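Local coordinates for kinesin-like protein (Caenorhabditis elegans, PDB 5X3E), which is a kinesin-6 motor protein, Zen4, whose motor domain probably hydrolyses ATP to drive movement along microtubules, at residues V157-F162 with S314-T318; I196-Y200 with S267-L271. All coordinates share one frame; numbering follows the deposited sequence.

Contact 1: residues V157-F162 with S314-T318. With SO4 (sulfate ion), chain F.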
ATOM      1  N   VAL A 157      -4.014  10.551  20.089  1.00 49.94           N
ATOM      2  CA  VAL A 157      -3.255  11.261  21.114  1.00 52.43           C
ATOM      3  C   VAL A 157      -2.167  12.140  20.521  1.00 47.77           C
ATOM      4  O   VAL A 157      -1.846  12.048  19.332  1.00 50.09           O
ATOM      5  CB  VAL A 157      -2.635  10.297  22.138  1.00 56.39           C
ATOM      6  CG1 VAL A 157      -3.661   9.904  23.111  1.00 57.55           C
ATOM      7  CG2 VAL A 157      -2.066   9.064  21.444  1.00 49.67           C
ATOM      8  N   GLU A 158      -1.582  12.984  21.363  1.00 53.76           N
ATOM      9  CA  GLU A 158      -0.443  13.781  20.958  1.00 53.74           C
ATOM     10  C   GLU A 158       0.752  12.875  20.679  1.00 55.11           C
ATOM     11  O   GLU A 158       0.773  11.682  21.024  1.00 63.26           O
ATOM     12  CB  GLU A 158      -0.080  14.785  22.047  1.00 63.54           C
ATOM     13  CG  GLU A 158      -1.225  15.705  22.446  1.00 77.68           C
ATOM     14  CD  GLU A 158      -0.959  16.445  23.747  1.00104.57           C
ATOM     15  OE1 GLU A 158      -0.289  15.884  24.648  1.00110.37           O
ATOM     16  OE2 GLU A 158      -1.410  17.601  23.852  1.00115.59           O
ATOM     17  N   LYS A 159       1.764  13.468  20.055  1.00 54.15           N
ATOM     18  CA  LYS A 159       2.944  12.731  19.646  1.00 52.48           C
ATOM     19  C   LYS A 159       3.791  12.344  20.853  1.00 53.00           C
ATOM     20  O   LYS A 159       3.672  12.909  21.945  1.00 54.95           O
ATOM     21  CB  LYS A 159       3.782  13.577  18.686  1.00 54.16           C
ATOM     22  CG  LYS A 159       3.134  13.820  17.335  1.00 53.63           C
ATOM     23  CD  LYS A 159       4.079  14.621  16.462  1.00 59.80           C
ATOM     24  CE  LYS A 159       3.526  14.861  15.075  1.00 61.61           C
ATOM     25  NZ  LYS A 159       4.486  15.643  14.249  1.00 89.81           N
ATOM     26  N   CYS A 160       4.641  11.340  20.635  1.00 54.75           N
ATOM     27  CA  CYS A 160       5.657  10.877  21.571  1.00 49.87           C
ATOM     28  C   CYS A 160       5.080  10.207  22.809  1.00 57.18           C
ATOM     29  O   CYS A 160       5.823   9.953  23.767  1.00 62.33           O
ATOM     30  CB  CYS A 160       6.601  12.014  21.978  1.00 53.96           C
ATOM     31  SG  CYS A 160       7.207  12.970  20.562  1.00 57.38           S
ATOM     32  N   ILE A 161       3.780   9.918  22.825  1.00 55.85           N
ATOM     33  CA  ILE A 161       3.236   9.026  23.842  1.00 50.01           C
ATOM     34  C   ILE A 161       3.521   7.577  23.460  1.00 60.14           C
ATOM     35  O   ILE A 161       4.270   6.868  24.144  1.00 57.18           O
ATOM     36  CB  ILE A 161       1.731   9.284  24.044  1.00 45.47           C
ATOM     37  CG1 ILE A 161       1.500  10.712  24.541  1.00 49.60           C
ATOM     38  CG2 ILE A 161       1.151   8.308  25.053  1.00 44.81           C
ATOM     39  CD1 ILE A 161       0.077  11.207  24.355  1.00 48.81           C
ATOM     40  N   PHE A 162       2.948   7.128  22.347  1.00 53.34           N
ATOM     41  CA  PHE A 162       3.466   5.946  21.677  1.00 49.24           C
ATOM     42  C   PHE A 162       4.776   6.305  20.989  1.00 48.29           C
ATOM     43  O   PHE A 162       4.982   7.449  20.575  1.00 41.14           O
ATOM     44  CB  PHE A 162       2.485   5.428  20.627  1.00 40.20           C
ATOM     45  CG  PHE A 162       1.164   4.969  21.174  1.00 48.90           C
ATOM     46  CD1 PHE A 162       1.021   3.692  21.689  1.00 52.33           C
ATOM     47  CD2 PHE A 162       0.053   5.797  21.126  1.00 45.16           C
ATOM     48  CE1 PHE A 162      -0.200   3.257  22.169  1.00 48.51           C
ATOM     49  CE2 PHE A 162      -1.166   5.369  21.602  1.00 46.32           C
ATOM     50  CZ  PHE A 162      -1.293   4.099  22.126  1.00 47.76           C
ATOM     51  N   SER A 314      -7.872  13.364  30.573  1.00 55.70           N
ATOM     52  CA  SER A 314      -7.214  13.429  29.283  1.00 57.03           C
ATOM     53  C   SER A 314      -7.510  12.172  28.475  1.00 55.99           C
ATOM     54  O   SER A 314      -8.163  11.236  28.940  1.00 52.65           O
ATOM     55  CB  SER A 314      -5.704  13.623  29.461  1.00 62.95           C
ATOM     56  OG  SER A 314      -5.129  12.533  30.158  1.00 90.34           O
ATOM     57  N   VAL A 315      -7.042  12.181  27.235  1.00 61.34           N
ATOM     58  CA  VAL A 315      -7.114  11.027  26.353  1.00 54.32           C
ATOM     59  C   VAL A 315      -5.737  10.386  26.363  1.00 68.51           C
ATOM     60  O   VAL A 315      -4.785  10.932  25.799  1.00 59.43           O
ATOM     61  CB  VAL A 315      -7.538  11.428  24.936  1.00 40.54           C
ATOM     62  CG1 VAL A 315      -7.649  10.196  24.051  1.00 40.60           C
ATOM     63  CG2 VAL A 315      -8.840  12.193  24.983  1.00 41.06           C
ATOM     64  N   TYR A 316      -5.611   9.248  27.037  1.00 66.12           N
ATOM     65  CA  TYR A 316      -4.308   8.645  27.254  1.00 55.51           C
ATOM     66  C   TYR A 316      -4.457   7.135  27.301  1.00 59.61           C
ATOM     67  O   TYR A 316      -5.484   6.631  27.771  1.00 52.67           O
ATOM     68  CB  TYR A 316      -3.669   9.163  28.549  1.00 63.48           C
ATOM     69  CG  TYR A 316      -2.172   9.276  28.461  1.00 57.97           C
ATOM     70  CD1 TYR A 316      -1.579  10.379  27.861  1.00 48.99           C
ATOM     71  CD2 TYR A 316      -1.347   8.284  28.980  1.00 62.15           C
ATOM     72  CE1 TYR A 316      -0.209  10.487  27.771  1.00 59.89           C
ATOM     73  CE2 TYR A 316       0.029   8.387  28.893  1.00 60.02           C
ATOM     74  CZ  TYR A 316       0.588   9.493  28.287  1.00 55.58           C
ATOM     75  OH  TYR A 316       1.948   9.613  28.185  1.00 66.04           O
ATOM     76  N   PRO A 317      -3.462   6.391  26.828  1.00 57.43           N
ATOM     77  CA  PRO A 317      -3.517   4.931  26.927  1.00 46.99           C
ATOM     78  C   PRO A 317      -3.145   4.450  28.320  1.00 53.32           C
ATOM     79  O   PRO A 317      -2.509   5.154  29.107  1.00 54.32           O
ATOM     80  CB  PRO A 317      -2.471   4.476  25.903  1.00 50.86           C
ATOM     81  CG  PRO A 317      -1.464   5.580  25.918  1.00 43.10           C
ATOM     82  CD  PRO A 317      -2.279   6.844  26.073  1.00 49.69           C
ATOM     83  N   THR A 318      -3.555   3.219  28.612  1.00 51.66           N
ATOM     84  CA  THR A 318      -3.009   2.523  29.767  1.00 51.45           C
ATOM     85  C   THR A 318      -1.518   2.285  29.541  1.00 51.99           C
ATOM     86  O   THR A 318      -1.067   2.070  28.412  1.00 51.74           O
ATOM     87  CB  THR A 318      -3.732   1.192  29.983  1.00 62.41           C
ATOM     88  OG1 THR A 318      -3.653   0.401  28.793  1.00 70.02           O
ATOM     89  CG2 THR A 318      -5.199   1.440  30.310  1.00 60.06           C
TER
HETATM   90  S   SO4 F 504       1.150  16.836  18.578  1.00 66.71           S
HETATM   91  O1  SO4 F 504       1.122  18.072  19.349  1.00 90.00           O
HETATM   92  O2  SO4 F 504      -0.176  16.545  18.046  1.00 45.44           O
HETATM   93  O3  SO4 F 504       2.103  16.992  17.480  1.00 93.50           O
HETATM   94  O4  SO4 F 504       1.562  15.746  19.455  1.00 84.01           O
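I161 lies against P317 and Y316, and V157 and F162 extend the same apolar patch, a worked case of two loops held together by side-chain packing with no hydrogen bond passing between them. The two branches of I161 divide the work. CG2, set anti to the backbone N (CG1 at chi1 -62°), reaches both Y316 and the proline, with I161 CG2 3.9 Å from P317 CD. The longer branch crosses the tyrosine side chain at a slant, I161 CD1 coming within 3.5 Å of Y316 CE1. P317 is the second hub: beyond the isoleucine, its ring meets the far end of the phenylalanine, F162 CZ to P317 CB being 4.0 Å. V157 completes the patch through CG1, which touches the backbone carbonyl of V315 and stands 4.1 Å from V315 CG1. The hydroxyl of Y316 finds its polar partner elsewhere, in the backbone O of R173. A type II turn from E158 to I161 brings V157 and I161 to the same side, while the backbone N of K159 points at a sulfate ion, probably from the crystallisation liquor, modelled too close for its exact position to be trusted. Around this patch, strand 213-225 lies against V157, V315 and F162, strand 296-307 against F162 and P317, and helix 175-187 against I161 and Y316, so the two loops meet where these elements converge.

Contact 2: residues I196-Y200 with S267-L271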
ATOM      1  N   ILE A 196       3.376  24.582   0.702  1.00117.77           N
ATOM      2  CA  ILE A 196       2.052  25.032   1.120  1.00122.46           C
ATOM      3  C   ILE A 196       0.983  24.258   0.365  1.00121.80           C
ATOM      4  O   ILE A 196       0.787  24.476  -0.830  1.00111.75           O
ATOM      5  CB  ILE A 196       1.867  26.539   0.890  1.00129.30           C
ATOM      6  CG1 ILE A 196       3.108  27.313   1.339  1.00122.79           C
ATOM      7  CG2 ILE A 196       0.618  27.028   1.614  1.00125.12           C
ATOM      8  CD1 ILE A 196       3.254  28.663   0.672  1.00116.04           C
ATOM      9  N   THR A 197       0.272  23.371   1.054  1.00123.43           N
ATOM     10  CA  THR A 197      -0.650  22.454   0.386  1.00118.81           C
ATOM     11  C   THR A 197      -2.061  23.022   0.361  1.00123.66           C
ATOM     12  O   THR A 197      -2.791  22.939   1.352  1.00114.91           O
ATOM     13  CB  THR A 197      -0.657  21.094   1.070  1.00109.32           C
ATOM     14  OG1 THR A 197      -0.933  21.278   2.463  1.00113.21           O
ATOM     15  CG2 THR A 197       0.673  20.387   0.878  1.00105.88           C
ATOM     16  N   ASP A 198      -2.419  23.661  -0.752  1.00121.66           N
ATOM     17  CA  ASP A 198      -3.818  23.849  -1.121  1.00110.82           C
ATOM     18  C   ASP A 198      -4.187  22.605  -1.916  1.00112.18           C
ATOM     19  O   ASP A 198      -3.695  22.409  -3.032  1.00126.89           O
ATOM     20  CB  ASP A 198      -4.039  25.117  -1.938  1.00120.84           C
ATOM     21  CG  ASP A 198      -3.480  26.352  -1.267  1.00136.04           C
ATOM     22  OD1 ASP A 198      -3.694  26.516  -0.046  1.00141.66           O
ATOM     23  OD2 ASP A 198      -2.837  27.166  -1.965  1.00138.53           O
ATOM     24  N   ARG A 199      -5.011  21.743  -1.335  1.00 89.56           N
ATOM     25  CA  ARG A 199      -5.240  20.432  -1.919  1.00 80.88           C
ATOM     26  C   ARG A 199      -6.651  19.973  -1.609  1.00 87.54           C
ATOM     27  O   ARG A 199      -7.238  20.371  -0.600  1.00 81.81           O
ATOM     28  CB  ARG A 199      -4.221  19.406  -1.403  1.00 73.39           C
ATOM     29  CG  ARG A 199      -4.324  19.125   0.094  1.00 66.23           C
ATOM     30  CD  ARG A 199      -3.606  17.845   0.496  1.00 68.86           C
ATOM     31  NE  ARG A 199      -4.055  17.394   1.811  1.00 80.90           N
ATOM     32  CZ  ARG A 199      -4.933  16.419   2.016  1.00 86.24           C
ATOM     33  NH1 ARG A 199      -5.462  15.765   0.989  1.00 77.63           N
ATOM     34  NH2 ARG A 199      -5.276  16.095   3.256  1.00 91.81           N
ATOM     35  N   TYR A 200      -7.197  19.147  -2.499  1.00 86.58           N
ATOM     36  CA  TYR A 200      -8.480  18.520  -2.223  1.00 84.80           C
ATOM     37  C   TYR A 200      -8.360  17.595  -1.019  1.00 65.87           C
ATOM     38  O   TYR A 200      -7.341  16.922  -0.834  1.00 96.16           O
ATOM     39  CB  TYR A 200      -8.972  17.743  -3.445  1.00 82.40           C
ATOM     40  CG  TYR A 200     -10.219  16.934  -3.171  1.00 89.04           C
ATOM     41  CD1 TYR A 200     -11.477  17.518  -3.249  1.00 76.61           C
ATOM     42  CD2 TYR A 200     -10.139  15.586  -2.839  1.00 66.32           C
ATOM     43  CE1 TYR A 200     -12.616  16.784  -2.997  1.00 74.13           C
ATOM     44  CE2 TYR A 200     -11.277  14.846  -2.584  1.00 65.86           C
ATOM     45  CZ  TYR A 200     -12.513  15.451  -2.667  1.00 73.41           C
ATOM     46  OH  TYR A 200     -13.655  14.727  -2.421  1.00 90.78           O
ATOM     47  N   SER A 267      -3.696  13.940   8.170  1.00 53.07           N
ATOM     48  CA  SER A 267      -3.580  13.583   6.759  1.00 62.06           C
ATOM     49  C   SER A 267      -2.574  14.488   6.071  1.00 63.28           C
ATOM     50  O   SER A 267      -1.764  14.038   5.250  1.00 51.95           O
ATOM     51  CB  SER A 267      -4.948  13.692   6.084  1.00 58.60           C
ATOM     52  OG  SER A 267      -4.919  13.158   4.776  1.00 83.36           O
ATOM     53  N   GLU A 268      -2.608  15.774   6.418  1.00 59.23           N
ATOM     54  CA  GLU A 268      -1.656  16.739   5.887  1.00 52.64           C
ATOM     55  C   GLU A 268      -0.221  16.384   6.246  1.00 63.11           C
ATOM     56  O   GLU A 268       0.656  16.354   5.377  1.00 67.13           O
ATOM     57  CB  GLU A 268      -2.014  18.125   6.419  1.00 64.59           C
ATOM     58  CG  GLU A 268      -1.098  19.208   5.937  1.00 93.22           C
ATOM     59  CD  GLU A 268      -1.087  19.332   4.438  1.00112.25           C
ATOM     60  OE1 GLU A 268      -2.122  19.072   3.788  1.00123.09           O
ATOM     61  OE2 GLU A 268      -0.021  19.696   3.898  1.00117.16           O
ATOM     62  N   GLU A 269       0.037  16.092   7.523  1.00 53.07           N
ATOM     63  CA  GLU A 269       1.394  15.756   7.937  1.00 56.46           C
ATOM     64  C   GLU A 269       1.863  14.460   7.283  1.00 61.02           C
ATOM     65  O   GLU A 269       3.032  14.340   6.897  1.00 69.57           O
ATOM     66  CB  GLU A 269       1.467  15.670   9.463  1.00 57.60           C
ATOM     67  CG  GLU A 269       2.845  15.373  10.011  1.00 73.66           C
ATOM     68  CD  GLU A 269       2.965  15.699  11.486  1.00 89.33           C
ATOM     69  OE1 GLU A 269       3.943  16.379  11.867  1.00100.18           O
ATOM     70  OE2 GLU A 269       2.078  15.284  12.262  1.00 79.32           O
ATOM     71  N   ALA A 270       0.960  13.485   7.142  1.00 58.15           N
ATOM     72  CA  ALA A 270       1.318  12.217   6.513  1.00 53.71           C
ATOM     73  C   ALA A 270       1.719  12.423   5.061  1.00 49.75           C
ATOM     74  O   ALA A 270       2.653  11.781   4.567  1.00 57.95           O
ATOM     75  CB  ALA A 270       0.150  11.233   6.611  1.00 46.01           C
ATOM     76  N   LEU A 271       1.013  13.309   4.360  1.00 58.47           N
ATOM     77  CA  LEU A 271       1.359  13.609   2.978  1.00 42.63           C
ATOM     78  C   LEU A 271       2.690  14.335   2.873  1.00 47.65           C
ATOM     79  O   LEU A 271       3.409  14.152   1.885  1.00 57.21           O
ATOM     80  CB  LEU A 271       0.252  14.438   2.333  1.00 46.43           C
ATOM     81  CG  LEU A 271      -0.950  13.624   1.866  1.00 58.89           C
ATOM     82  CD1 LEU A 271      -2.108  14.538   1.498  1.00 55.18           C
ATOM     83  CD2 LEU A 271      -0.549  12.758   0.684  1.00 48.55           C
TER
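The guanidinium of R199 carries L271 on one face and E268 at its edge, a compact example of one flat cation serving an apolar and a charged partner at once. The methyl CD1 of L271 sits over the centre of the group, 3.4 Å from R199 CZ. At the edge, R199 NE donates to E268 OE1 at 3.2 Å with an N-H...O angle of 156°; the oxygen lies in the guanidinium plane and is met nearly along its C-O axis, while the carboxylate as a whole is turned 32° from that plane. The arginine chain, extended from CG to NE, carries the group across to the first turn of helix 267-281, and a bend at chi2 (60°) turns the glutamate back to meet it. T197 also approaches the carboxylate, at E268 OE2, although its hydroxyl is modelled too close for the details to be trusted. Farther along the guanidinium, R199 NH2 lies 3.3 Å from S267 OG, and D147 of helix 141-152 takes a salt bridge from this nitrogen and a hydrogen bond with the serine. An alanine here would remove the guanidinium and is likely to cost E268 and D147 this positive partner and L271 the flat group it packs on. Two carboxylates thus share one cation, so this surface contact rests on charge pairing that would probably weaken if either acid were protonated.

In the fold
From the N terminus the chain runs through the P-loop-type core and helix 141-152 into the loop 157-162, the first half of contact 1. It continues by strand 162-165 and helix 175-187 to the loop 196-200, and contact 2 closes when helix 267-281 begins, after strands 213-225 to 262-264. Only after strand 296-307 does 314-318 return to close contact 1, so contact 2 is nested within the longer loop. Their centres are about 23 Å apart, yet K159 and E269 join them by a salt bridge. Contact 1 joins the loop after helix 141-152 to the one between strands 296-307 and 325-333; contact 2 ties a surface loop to the start of helix 267-281.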